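Local coordinates for protein SAR-endolysin (Enterobacteria phage P1, PDB 1XJU) that degrades host peptidoglycan as a signal-arrest-release lysozyme, so that the infected cell lyses and releases phage particles, at residues 1-6 with 77-82; 121-126 with 145-150; 117-122 with 152-157. All blocks are in the same frame, centred on the assembly; numbering follows the deposited sequence.

Contact 1 of 3, residues 1-6 with 77-82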
ATOM      1  N   ARG A   1      11.975   2.353  -9.617  1.00 12.68           N
ATOM      2  CA  ARG A   1      12.723   1.218  -9.037  1.00 11.39           C
ATOM      3  C   ARG A   1      11.877  -0.047  -8.902  1.00 11.67           C
ATOM      4  O   ARG A   1      12.425  -1.136  -8.966  1.00 12.45           O
ATOM      5  CB  ARG A   1      13.298   1.624  -7.672  1.00 11.07           C
ATOM      6  CG  ARG A   1      14.156   0.504  -7.038  1.00 10.70           C
ATOM      7  CD  ARG A   1      14.729   0.901  -5.697  1.00 10.79           C
ATOM      8  NE  ARG A   1      15.365  -0.265  -5.114  1.00 10.99           N
ATOM      9  CZ  ARG A   1      15.564  -0.473  -3.821  1.00 10.66           C
ATOM     10  NH1 ARG A   1      16.003  -1.643  -3.432  1.00 11.29           N
ATOM     11  NH2 ARG A   1      15.328   0.444  -2.920  1.00 10.90           N
ATOM     12  N   THR A   2      10.570   0.074  -8.670  1.00 11.14           N
ATOM     13  CA  THR A   2       9.725  -1.105  -8.494  1.00 10.73           C
ATOM     14  C   THR A   2      10.034  -2.102  -9.607  1.00 11.01           C
ATOM     15  O   THR A   2      10.068  -1.752 -10.788  1.00 12.09           O
ATOM     16  CB  THR A   2       8.253  -0.715  -8.527  1.00 11.06           C
ATOM     17  OG1 THR A   2       8.011   0.215  -7.462  1.00 12.30           O
ATOM     18  CG2 THR A   2       7.363  -1.878  -8.273  1.00 10.91           C
ATOM     19  N   ASN A   3      10.244  -3.337  -9.218  1.00 10.92           N
ATOM     20  CA  ASN A   3      10.649  -4.382 -10.117  1.00 10.94           C
ATOM     21  C   ASN A   3       9.461  -5.017 -10.846  1.00 10.71           C
ATOM     22  O   ASN A   3       8.308  -4.635 -10.641  1.00 10.67           O
ATOM     23  CB  ASN A   3      11.559  -5.393  -9.408  1.00 12.13           C
ATOM     24  CG  ASN A   3      10.861  -6.197  -8.351  1.00 11.54           C
ATOM     25  OD1 ASN A   3       9.620  -6.250  -8.242  1.00 11.36           O
ATOM     26  ND2 ASN A   3      11.695  -6.906  -7.557  1.00 11.67           N
ATOM     27  N   GLN A   4       9.731  -5.964 -11.752  1.00 10.96           N
ATOM     28  CA  GLN A   4       8.679  -6.540 -12.546  1.00 12.17           C
ATOM     29  C   GLN A   4       7.621  -7.190 -11.726  1.00 11.50           C
ATOM     30  O   GLN A   4       6.438  -7.083 -12.042  1.00 11.32           O
ATOM     31  CB  GLN A   4       9.268  -7.553 -13.552  1.00 13.80           C
ATOM     32  CG  GLN A   4      10.151  -6.926 -14.544  1.00 18.78           C
ATOM     33  CD  GLN A   4       9.368  -6.025 -15.416  1.00 23.71           C
ATOM     34  OE1 GLN A   4       8.414  -6.470 -16.103  1.00 20.87           O
ATOM     35  NE2 GLN A   4       9.680  -4.725 -15.343  1.00 20.44           N
ATOM     36  N   ALA A   5       8.022  -7.914 -10.692  1.00 12.13           N
ATOM     37  CA  ALA A   5       7.055  -8.598  -9.855  1.00 12.00           C
ATOM     38  C   ALA A   5       6.157  -7.580  -9.156  1.00 11.14           C
ATOM     39  O   ALA A   5       4.956  -7.790  -9.019  1.00 11.42           O
ATOM     40  CB  ALA A   5       7.799  -9.455  -8.804  1.00 12.37           C
ATOM     41  N   GLY A   6       6.727  -6.496  -8.645  1.00 10.44           N
ATOM     42  CA  GLY A   6       5.919  -5.461  -8.006  1.00  9.33           C
ATOM     43  C   GLY A   6       4.943  -4.820  -8.971  1.00 10.02           C
ATOM     44  O   GLY A   6       3.828  -4.518  -8.629  1.00 10.10           O
ATOM     45  N   ALA A  77      11.447  -6.354  -1.327  1.00  8.21           N
ATOM     46  CA  ALA A  77      10.746  -5.681  -0.259  1.00  7.80           C
ATOM     47  C   ALA A  77      10.335  -4.275  -0.690  1.00  7.30           C
ATOM     48  O   ALA A  77       9.209  -3.805  -0.412  1.00  7.72           O
ATOM     49  CB  ALA A  77      11.576  -5.642   0.993  1.00  8.29           C
ATOM     50  N   PHE A  78      11.234  -3.553  -1.332  1.00  7.56           N
ATOM     51  CA  PHE A  78      10.925  -2.214  -1.784  1.00  7.66           C
ATOM     52  C   PHE A  78       9.720  -2.226  -2.699  1.00  7.11           C
ATOM     53  O   PHE A  78       8.843  -1.328  -2.605  1.00  7.97           O
ATOM     54  CB  PHE A  78      12.111  -1.613  -2.529  1.00  8.47           C
ATOM     55  CG  PHE A  78      11.826  -0.250  -3.082  1.00  8.67           C
ATOM     56  CD1 PHE A  78      11.907   0.861  -2.275  1.00  9.99           C
ATOM     57  CD2 PHE A  78      11.344  -0.112  -4.377  1.00  9.72           C
ATOM     58  CE1 PHE A  78      11.551   2.096  -2.775  1.00  9.80           C
ATOM     59  CE2 PHE A  78      10.960   1.120  -4.826  1.00 10.10           C
ATOM     60  CZ  PHE A  78      11.083   2.195  -4.041  1.00 10.95           C
ATOM     61  N   SER A  79       9.692  -3.154  -3.598  1.00  7.83           N
ATOM     62  CA  SER A  79       8.636  -3.232  -4.621  1.00  8.26           C
ATOM     63  C   SER A  79       7.320  -3.646  -4.007  1.00  7.94           C
ATOM     64  O   SER A  79       6.267  -3.066  -4.345  1.00  7.92           O
ATOM     65  CB  SER A  79       9.071  -4.226  -5.685  1.00  9.04           C
ATOM     66  OG  SER A  79      10.230  -3.770  -6.366  1.00  9.72           O
ATOM     67  N   ALA A  80       7.337  -4.584  -3.050  1.00  7.73           N
ATOM     68  CA  ALA A  80       6.129  -4.937  -2.319  1.00  7.81           C
ATOM     69  C   ALA A  80       5.599  -3.773  -1.529  1.00  6.81           C
ATOM     70  O   ALA A  80       4.373  -3.516  -1.509  1.00  7.56           O
ATOM     71  CB  ALA A  80       6.408  -6.121  -1.435  1.00  8.33           C
ATOM     72  N   MET A  81       6.485  -3.044  -0.860  1.00  7.28           N
ATOM     73  CA  MET A  81       6.060  -1.913  -0.047  1.00  6.96           C
ATOM     74  C   MET A  81       5.514  -0.780  -0.912  1.00  7.32           C
ATOM     75  O   MET A  81       4.552  -0.095  -0.547  1.00  7.45           O
ATOM     76  CB  MET A  81       7.234  -1.420   0.816  1.00  6.98           C
ATOM     77  CG  MET A  81       7.580  -2.403   1.938  1.00  7.33           C
ATOM     78  SD  MET A  81       6.264  -2.598   3.180  1.00  8.14           S
ATOM     79  CE  MET A  81       6.289  -0.960   3.966  1.00  9.47           C
ATOM     80  N   THR A  82       6.097  -0.572  -2.079  1.00  7.20           N
ATOM     81  CA  THR A  82       5.613   0.425  -3.014  1.00  7.59           C
ATOM     82  C   THR A  82       4.207   0.063  -3.456  1.00  6.88           C
ATOM     83  O   THR A  82       3.328   0.918  -3.521  1.00  7.49           O
ATOM     84  CB  THR A  82       6.536   0.552  -4.234  1.00  7.27           C
ATOM     85  OG1 THR A  82       7.794   1.137  -3.819  1.00  8.41           O
ATOM     86  CG2 THR A  82       5.936   1.469  -5.305  1.00  8.09           C
TER
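A cation-pi stack, Arg1 on Phe78, and a backbone-to-hydroxyl hydrogen bond, Asn3 to Ser79, lay the N-terminal residues and the first turn of helix 4-10 against helix 75-88. The guanidinium of Arg1 lies nearly flat on the Phe78 ring, planes 17° apart, but off-centre, with CZ 4.4 Å from the ring centroid. CG of Arg1 is anti to its backbone N (chi1 -177°) and the chain runs extended to NE; on the way Arg1 CD passes over the same ring face, a CH-pi contact of 3.9 Å to the centroid of Phe78. The opposite face of that ring, toward its rim, carries Thr82 OG1, which donates to Phe78 O. Arg1 NH1 forms a salt bridge with Asp75, and NH1 and NH2 also donate to the carbonyls of Met73 and Gly70 respectively.

Deeper in, Asn3 N reaches Ser79 OG at 2.9 Å in a nearly straight bond (167°); the same hydroxyl bonds to Asp75 O. Thr2 packs its methyl CG2 on Ser79 CB at 3.9 Å, while its OG1, bonded to Glu61, touches Thr82 CG2. Gly6 CA sits 4.1 Å from Ser79 CB, a close approach of the two helices. Asn3 also starts its own helix: its OD1 accepts from Gly6 N at 2.9 Å, the side-chain N-cap typical of a helix start, here docked on a neighbouring helix of the lysozyme fold.

Contact 2 of 3, residues 121-126 with 145-150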
ATOM      1  N   MET A 121       8.830  -6.480   8.905  1.00  8.75           N
ATOM      2  CA  MET A 121       8.070  -5.493   8.119  1.00  8.93           C
ATOM      3  C   MET A 121       7.127  -6.222   7.138  1.00  8.50           C
ATOM      4  O   MET A 121       5.906  -5.981   7.105  1.00  8.60           O
ATOM      5  CB  MET A 121       9.022  -4.554   7.428  1.00  8.42           C
ATOM      6  CG  MET A 121       8.319  -3.513   6.565  1.00  8.31           C
ATOM      7  SD  MET A 121       9.479  -2.684   5.440  1.00  8.20           S
ATOM      8  CE  MET A 121       9.826  -4.010   4.245  1.00  8.26           C
ATOM      9  N   CYS A 122       7.681  -7.087   6.321  1.00  8.44           N
ATOM     10  CA  CYS A 122       6.914  -7.842   5.344  1.00  9.20           C
ATOM     11  C   CYS A 122       5.774  -8.581   5.990  1.00  8.69           C
ATOM     12  O   CYS A 122       4.635  -8.662   5.422  1.00  9.48           O
ATOM     13  CB  CYS A 122       7.820  -8.878   4.646  1.00  9.86           C
ATOM     14  SG  CYS A 122       9.203  -8.243   3.649  1.00  9.83           S
ATOM     15  N   ASN A 123       6.048  -9.179   7.138  1.00  8.86           N
ATOM     16  CA  ASN A 123       5.036  -9.957   7.821  1.00  9.42           C
ATOM     17  C   ASN A 123       3.892  -9.141   8.382  1.00 10.29           C
ATOM     18  O   ASN A 123       2.876  -9.711   8.760  1.00 11.46           O
ATOM     19  CB  ASN A 123       5.677 -10.832   8.885  1.00 10.72           C
ATOM     20  CG  ASN A 123       6.362 -12.034   8.284  1.00 12.68           C
ATOM     21  OD1 ASN A 123       6.002 -12.503   7.220  1.00 14.99           O
ATOM     22  ND2 ASN A 123       7.391 -12.522   8.961  1.00 15.20           N
ATOM     23  N   HIS A 124       4.029  -7.825   8.414  1.00  8.58           N
ATOM     24  CA  HIS A 124       2.933  -6.937   8.791  1.00  9.61           C
ATOM     25  C   HIS A 124       2.150  -6.374   7.634  1.00  9.85           C
ATOM     26  O   HIS A 124       1.210  -5.595   7.870  1.00 10.23           O
ATOM     27  CB  HIS A 124       3.437  -5.848   9.708  1.00 10.28           C
ATOM     28  CG  HIS A 124       3.642  -6.341  11.109  1.00 10.84           C
ATOM     29  ND1 HIS A 124       2.612  -6.378  12.036  1.00 12.29           N
ATOM     30  CD2 HIS A 124       4.717  -6.903  11.716  1.00 12.23           C
ATOM     31  CE1 HIS A 124       3.059  -6.900  13.168  1.00 13.08           C
ATOM     32  NE2 HIS A 124       4.321  -7.241  12.990  1.00 14.00           N
ATOM     33  N   LEU A 125       2.482  -6.716   6.395  1.00  8.77           N
ATOM     34  CA  LEU A 125       1.682  -6.249   5.263  1.00  9.65           C
ATOM     35  C   LEU A 125       0.216  -6.628   5.461  1.00  9.86           C
ATOM     36  O   LEU A 125      -0.665  -5.802   5.167  1.00 10.03           O
ATOM     37  CB  LEU A 125       2.280  -6.764   3.933  1.00  8.86           C
ATOM     38  CG  LEU A 125       3.420  -5.846   3.446  1.00  8.53           C
ATOM     39  CD1 LEU A 125       4.247  -6.555   2.438  1.00  9.05           C
ATOM     40  CD2 LEU A 125       2.846  -4.576   2.834  1.00  9.14           C
ATOM     41  N   PRO A 126      -0.116  -7.845   5.904  1.00 10.89           N
ATOM     42  CA  PRO A 126      -1.537  -8.176   6.090  1.00 12.39           C
ATOM     43  C   PRO A 126      -2.206  -7.444   7.231  1.00 11.20           C
ATOM     44  O   PRO A 126      -3.424  -7.728   7.502  1.00 13.28           O
ATOM     45  CB  PRO A 126      -1.538  -9.722   6.256  1.00 13.10           C
ATOM     46  CG  PRO A 126      -0.229 -10.110   5.602  1.00 12.51           C
ATOM     47  CD  PRO A 126       0.745  -9.048   6.019  1.00 11.38           C
ATOM     48  N   LYS A 145      -0.027 -11.592  -1.161  1.00 10.80           N
ATOM     49  CA  LYS A 145       0.803 -11.686  -2.324  1.00 11.47           C
ATOM     50  C   LYS A 145       2.001 -10.710  -2.257  1.00 10.31           C
ATOM     51  O   LYS A 145       3.146 -11.073  -2.580  1.00 10.36           O
ATOM     52  CB  LYS A 145       0.013 -11.412  -3.604  1.00 11.89           C
ATOM     53  CG  LYS A 145      -0.972 -12.481  -3.937  1.00 12.46           C
ATOM     54  CD  LYS A 145      -1.773 -12.192  -5.147  1.00 15.92           C
ATOM     55  CE  LYS A 145      -2.772 -13.323  -5.370  1.00 20.28           C
ATOM     56  NZ  LYS A 145      -2.188 -14.655  -5.675  1.00 26.00           N
ATOM     57  N   GLU A 146       1.779  -9.498  -1.798  1.00  8.93           N
ATOM     58  CA  GLU A 146       2.887  -8.598  -1.556  1.00  8.75           C
ATOM     59  C   GLU A 146       3.857  -9.169  -0.540  1.00  8.84           C
ATOM     60  O   GLU A 146       5.092  -9.053  -0.738  1.00  9.42           O
ATOM     61  CB  GLU A 146       2.369  -7.218  -1.080  1.00  8.60           C
ATOM     62  CG  GLU A 146       1.618  -6.412  -2.117  1.00  9.01           C
ATOM     63  CD  GLU A 146       0.866  -5.276  -1.502  1.00  8.73           C
ATOM     64  OE1 GLU A 146       0.232  -4.496  -2.319  1.00  8.85           O
ATOM     65  OE2 GLU A 146       0.779  -5.205  -0.278  1.00  9.01           O
ATOM     66  N   ARG A 147       3.371  -9.766   0.523  1.00  8.77           N
ATOM     67  CA  ARG A 147       4.233 -10.336   1.551  1.00  9.65           C
ATOM     68  C   ARG A 147       5.132 -11.414   0.982  1.00  9.82           C
ATOM     69  O   ARG A 147       6.311 -11.449   1.296  1.00  9.70           O
ATOM     70  CB  ARG A 147       3.400 -10.846   2.704  1.00  9.58           C
ATOM     71  CG  ARG A 147       4.144 -11.693   3.720  1.00 10.51           C
ATOM     72  CD  ARG A 147       3.255 -12.304   4.765  1.00 11.83           C
ATOM     73  NE  ARG A 147       2.498 -13.422   4.179  1.00 15.46           N
ATOM     74  CZ  ARG A 147       1.395 -13.976   4.723  1.00 16.48           C
ATOM     75  NH1 ARG A 147       0.749 -14.922   4.047  1.00 17.54           N
ATOM     76  NH2 ARG A 147       0.915 -13.588   5.903  1.00 17.18           N
ATOM     77  N   GLN A 148       4.607 -12.270   0.138  1.00 10.13           N
ATOM     78  CA  GLN A 148       5.450 -13.308  -0.431  1.00 10.83           C
ATOM     79  C   GLN A 148       6.514 -12.744  -1.330  1.00 10.04           C
ATOM     80  O   GLN A 148       7.660 -13.264  -1.292  1.00 10.76           O
ATOM     81  CB  GLN A 148       4.597 -14.337  -1.102  1.00 12.77           C
ATOM     82  CG  GLN A 148       3.706 -15.111  -0.072  1.00 14.92           C
ATOM     83  CD  GLN A 148       4.437 -15.569   1.259  1.00 15.22           C
ATOM     84  OE1 GLN A 148       4.151 -15.042   2.350  1.00 17.24           O
ATOM     85  NE2 GLN A 148       5.376 -16.525   1.149  1.00 17.00           N
ATOM     86  N   LEU A 149       6.200 -11.730  -2.113  1.00 10.25           N
ATOM     87  CA  LEU A 149       7.239 -11.057  -2.864  1.00  9.71           C
ATOM     88  C   LEU A 149       8.295 -10.455  -1.934  1.00  9.43           C
ATOM     89  O   LEU A 149       9.497 -10.667  -2.108  1.00  9.78           O
ATOM     90  CB  LEU A 149       6.654  -9.963  -3.751  1.00 10.45           C
ATOM     91  CG  LEU A 149       7.680  -9.075  -4.431  1.00 11.12           C
ATOM     92  CD1 LEU A 149       8.623  -9.878  -5.338  1.00 11.55           C
ATOM     93  CD2 LEU A 149       6.963  -7.986  -5.260  1.00 11.01           C
ATOM     94  N   CYS A 150       7.821  -9.734  -0.929  1.00  8.82           N
ATOM     95  CA  CYS A 150       8.656  -9.025   0.015  1.00  8.84           C
ATOM     96  C   CYS A 150       9.689  -9.947   0.650  1.00  9.73           C
ATOM     97  O   CYS A 150      10.855  -9.572   0.812  1.00  9.80           O
ATOM     98  CB  CYS A 150       7.687  -8.428   1.042  1.00  9.21           C
ATOM     99  SG  CYS A 150       8.303  -7.169   2.176  1.00  9.32           S
TER
HETATM  100  O   HOH W   1       2.009 -12.273   8.096  1.00 18.76           O
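A disulfide bridge between two helices, Cys122 of helix 118-123 and Cys150 near the end of helix 137-151, anchors this buried contact. The SG atoms of Cys122 and Cys150 are 2.0 Å apart and the bridge turns with chi3 -77°. SG of Cys122 stands beside its backbone N, that of Cys150 anti to it (chi1 -167°). Apolar atoms pack beside the Cys150 sulfur, with Met121 CE and Leu125 CD1 each 4.1 Å from Cys150 SG.

Leu125 lays both methyls against helix 137-151: CD1 lies 3.8 Å from Arg147 N, and CD2 meets Glu146 OE2. That carboxylate is held by Ser83, Arg142 and Arg143. The aliphatic part of Arg147 runs beside the end of the other helix, its CG 3.5 Å from Cys122 O and its CD near Asn123 OD1. The bend at chi3 (75°) turns NE, which donates to Gln148 OE1. Arg147 NH2 comes 3.7 Å from Pro126 CG, the two side chains crossing at about a right angle. A water in the guanidinium plane accepts from Arg147 NH2 and donates to Asn123 O. The whole is a disulfide-linked helix pair within the helical part of this phage lysozyme.

Contact 3 of 3, residues 117-122 with 152-157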
ATOM      1  N   GLU A 117      14.359  -4.138   9.674  1.00  9.65           N
ATOM      2  CA  GLU A 117      13.946  -5.513   9.929  1.00  9.99           C
ATOM      3  C   GLU A 117      12.940  -5.945   8.885  1.00  9.79           C
ATOM      4  O   GLU A 117      11.730  -5.936   9.133  1.00  9.96           O
ATOM      5  CB  GLU A 117      13.382  -5.610  11.338  1.00 10.47           C
ATOM      6  CG  GLU A 117      14.417  -5.365  12.440  1.00 10.91           C
ATOM      7  CD  GLU A 117      15.384  -6.503  12.591  1.00 12.61           C
ATOM      8  OE1 GLU A 117      15.171  -7.611  12.025  1.00 14.73           O
ATOM      9  OE2 GLU A 117      16.349  -6.262  13.308  1.00 13.66           O
ATOM     10  N   TRP A 118      13.441  -6.248   7.717  1.00  9.10           N
ATOM     11  CA  TRP A 118      12.561  -6.354   6.577  1.00  9.06           C
ATOM     12  C   TRP A 118      11.632  -7.556   6.690  1.00  8.93           C
ATOM     13  O   TRP A 118      10.463  -7.461   6.275  1.00  9.33           O
ATOM     14  CB  TRP A 118      13.332  -6.396   5.283  1.00  9.43           C
ATOM     15  CG  TRP A 118      14.373  -5.362   5.162  1.00  9.45           C
ATOM     16  CD1 TRP A 118      15.685  -5.620   4.799  1.00  9.84           C
ATOM     17  CD2 TRP A 118      14.289  -3.928   5.320  1.00  8.04           C
ATOM     18  NE1 TRP A 118      16.390  -4.460   4.772  1.00  9.07           N
ATOM     19  CE2 TRP A 118      15.567  -3.403   5.074  1.00  8.96           C
ATOM     20  CE3 TRP A 118      13.281  -3.035   5.667  1.00  8.40           C
ATOM     21  CZ2 TRP A 118      15.846  -2.042   5.171  1.00  9.52           C
ATOM     22  CZ3 TRP A 118      13.573  -1.697   5.760  1.00  8.72           C
ATOM     23  CH2 TRP A 118      14.824  -1.192   5.472  1.00  9.11           C
ATOM     24  N   VAL A 119      12.087  -8.693   7.197  1.00  8.88           N
ATOM     25  CA  VAL A 119      11.188  -9.812   7.382  1.00  8.86           C
ATOM     26  C   VAL A 119       9.992  -9.432   8.267  1.00  9.28           C
ATOM     27  O   VAL A 119       8.840  -9.683   7.913  1.00  9.21           O
ATOM     28  CB  VAL A 119      11.911 -11.073   7.942  1.00  9.38           C
ATOM     29  CG1 VAL A 119      10.907 -12.105   8.386  1.00 10.31           C
ATOM     30  CG2 VAL A 119      12.832 -11.607   6.890  1.00 10.28           C
ATOM     31  N   ASN A 120      10.277  -8.812   9.393  1.00  9.35           N
ATOM     32  CA  ASN A 120       9.191  -8.453  10.275  1.00 10.27           C
ATOM     33  C   ASN A 120       8.245  -7.433   9.606  1.00  9.16           C
ATOM     34  O   ASN A 120       7.005  -7.488   9.766  1.00 10.20           O
ATOM     35  CB  ASN A 120       9.701  -7.865  11.589  1.00 11.34           C
ATOM     36  CG  ASN A 120      10.492  -8.857  12.410  1.00 12.91           C
ATOM     37  OD1 ASN A 120      10.335 -10.090  12.233  1.00 15.08           O
ATOM     38  ND2 ASN A 120      11.259  -8.345  13.403  1.00 14.87           N
ATOM     39  N   MET A 121       8.830  -6.480   8.905  1.00  8.75           N
ATOM     40  CA  MET A 121       8.070  -5.493   8.119  1.00  8.93           C
ATOM     41  C   MET A 121       7.127  -6.222   7.138  1.00  8.50           C
ATOM     42  O   MET A 121       5.906  -5.981   7.105  1.00  8.60           O
ATOM     43  CB  MET A 121       9.022  -4.554   7.428  1.00  8.42           C
ATOM     44  CG  MET A 121       8.319  -3.513   6.565  1.00  8.31           C
ATOM     45  SD  MET A 121       9.479  -2.684   5.440  1.00  8.20           S
ATOM     46  CE  MET A 121       9.826  -4.010   4.245  1.00  8.26           C
ATOM     47  N   CYS A 122       7.681  -7.087   6.321  1.00  8.44           N
ATOM     48  CA  CYS A 122       6.914  -7.842   5.344  1.00  9.20           C
ATOM     49  C   CYS A 122       5.774  -8.581   5.990  1.00  8.69           C
ATOM     50  O   CYS A 122       4.635  -8.662   5.422  1.00  9.48           O
ATOM     51  CB  CYS A 122       7.820  -8.878   4.646  1.00  9.86           C
ATOM     52  SG  CYS A 122       9.203  -8.243   3.649  1.00  9.83           S
ATOM     53  N   THR A 152      10.900 -12.750  -0.474  1.00 10.06           N
ATOM     54  CA  THR A 152      11.724 -13.559  -1.388  1.00 10.16           C
ATOM     55  C   THR A 152      13.164 -13.067  -1.357  1.00 10.03           C
ATOM     56  O   THR A 152      13.463 -11.900  -1.663  1.00 10.34           O
ATOM     57  CB  THR A 152      11.165 -13.456  -2.783  1.00 11.35           C
ATOM     58  OG1 THR A 152       9.834 -14.020  -2.813  1.00 11.92           O
ATOM     59  CG2 THR A 152      11.992 -14.234  -3.815  1.00 12.68           C
ATOM     60  N   GLY A 153      14.057 -13.974  -0.985  1.00 10.09           N
ATOM     61  CA  GLY A 153      15.476 -13.671  -0.730  1.00  9.87           C
ATOM     62  C   GLY A 153      15.834 -13.380   0.703  1.00  9.85           C
ATOM     63  O   GLY A 153      17.021 -13.286   1.054  1.00  9.99           O
ATOM     64  N   LEU A 154      14.850 -13.164   1.571  1.00  9.24           N
ATOM     65  CA  LEU A 154      15.073 -12.810   2.953  1.00  9.49           C
ATOM     66  C   LEU A 154      15.044 -13.995   3.923  1.00 10.17           C
ATOM     67  O   LEU A 154      15.459 -13.838   5.069  1.00 10.66           O
ATOM     68  CB  LEU A 154      14.024 -11.822   3.420  1.00  9.20           C
ATOM     69  CG  LEU A 154      14.040 -10.458   2.765  1.00 10.70           C
ATOM     70  CD1 LEU A 154      12.929  -9.574   3.349  1.00 10.96           C
ATOM     71  CD2 LEU A 154      15.325  -9.797   2.880  1.00 12.75           C
ATOM     72  N   VAL A 155      14.527 -15.120   3.467  1.00 10.39           N
ATOM     73  CA  VAL A 155      14.318 -16.307   4.293  1.00 10.78           C
ATOM     74  C   VAL A 155      14.848 -17.528   3.538  1.00 10.78           C
ATOM     75  O   VAL A 155      15.127 -17.491   2.369  1.00 11.81           O
ATOM     76  CB  VAL A 155      12.815 -16.486   4.607  1.00 11.68           C
ATOM     77  CG1 VAL A 155      12.304 -15.259   5.358  1.00 12.58           C
ATOM     78  CG2 VAL A 155      11.985 -16.743   3.343  1.00 13.30           C
ATOM     79  N   ASN A 156      15.024 -18.613   4.278  1.00 10.24           N
ATOM     80  CA  ASN A 156      15.381 -19.892   3.680  1.00 11.01           C
ATOM     81  C   ASN A 156      14.400 -20.262   2.619  1.00 14.09           C
ATOM     82  O   ASN A 156      13.240 -20.408   2.911  1.00 17.75           O
ATOM     83  CB  ASN A 156      15.609 -20.936   4.776  1.00 10.65           C
ATOM     84  CG  ASN A 156      16.107 -22.272   4.233  1.00 10.55           C
ATOM     85  OD1 ASN A 156      15.913 -22.588   3.054  1.00 12.86           O
ATOM     86  ND2 ASN A 156      16.769 -23.073   5.085  1.00 10.56           N
ATOM     87  N   GLU A 157      14.898 -20.409   1.395  1.00 15.63           N
ATOM     88  CA  GLU A 157      14.096 -20.699   0.210  1.00 17.29           C
ATOM     89  C   GLU A 157      13.453 -22.090   0.244  1.00 20.37           C
ATOM     90  O   GLU A 157      12.516 -22.360  -0.541  1.00 21.67           O
ATOM     91  CB  GLU A 157      14.979 -20.525  -1.050  1.00 17.53           C
ATOM     92  CG  GLU A 157      15.376 -19.073  -1.308  1.00 17.14           C
ATOM     93  CD  GLU A 157      16.662 -18.594  -0.651  1.00 16.56           C
ATOM     94  OE1 GLU A 157      17.191 -19.254   0.296  1.00 14.17           O
ATOM     95  OE2 GLU A 157      17.081 -17.469  -1.051  1.00 17.73           O
TER
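Leu154 carries most of this contact, lying against Trp118, Val119 and Cys122 where the tail after helix 137-151 lies against helix 118-123. The interactions across it are apolar. The branch CD1 of Leu154 makes the contacts nearer the disulfide: it lies 3.7 Å from Trp118 CB and 4.0 Å from Cys122 SG, touching the sulfur that is bonded to Cys150. CG of Leu154 is anti to its own carbonyl carbon (chi1 -66°), and CD1 is anti to CA (chi2 180°), carrying the chain on toward Trp118 CB and Cys122 SG. Trp118 offers its CB here, while its indole leads away from the tail and packs on Asp72, Met73 and Pro74 in the loop ahead of helix 75-88.

A second apolar group lies toward the surface, around Val119. Its CG2 is 3.7 Å from Leu154 CB, and the two side chains slide past each other in opposite directions. The same methyl also touches Val155 CG1 at 4.0 Å, so one branch of the valine meets two successive residues of the tail. Val119 packs on Leu151 as well, the last residue of helix 137-151, which joins the tail contact to that helix.

Backbone geometry and hydrogen bonding help to place the tail, though lattice contacts of Leu154 and Val155 may contribute. Gly153, two residues past the helix end, has a positive phi (94°), where a CB would jam against the carbonyl O of Thr152. Just before it, Thr152 bonds through OG1 to Gln148 O in the last turn of the helix and through its carbonyl to Asn76 ND2. On the other segment, Cys122 N bonds to Trp118 O at 2.8 Å, setting Trp118 and Cys122 one turn apart on the side that receives Leu154. This is an irregular tail after the last helix, packing Leu154, with Val155 beside it, on helix 118-123, a surface contact beside a disulfide.

Contact 1 closes before contacts 2 and 3 open along the chain, and all three lie in one helical region. Contacts 2 and 3 share Met121 and Cys122 on helix 118-123, and their centres are about 9 Å apart; one binds that helix to helix 137-151, the other to the tail that follows helix 137-151. Contact 1, about 11 Å from contact 2 between centres, joins the first residues of the model to helix 75-88. Ala80 of that helix packs on Glu146 and Cys150, and Met81 on Met121, so helix 75-88 links the three. The start of the periplasmic part and the beginning of the C-terminal tail are both packed on one group of helices, away from the annotated catalytic residues.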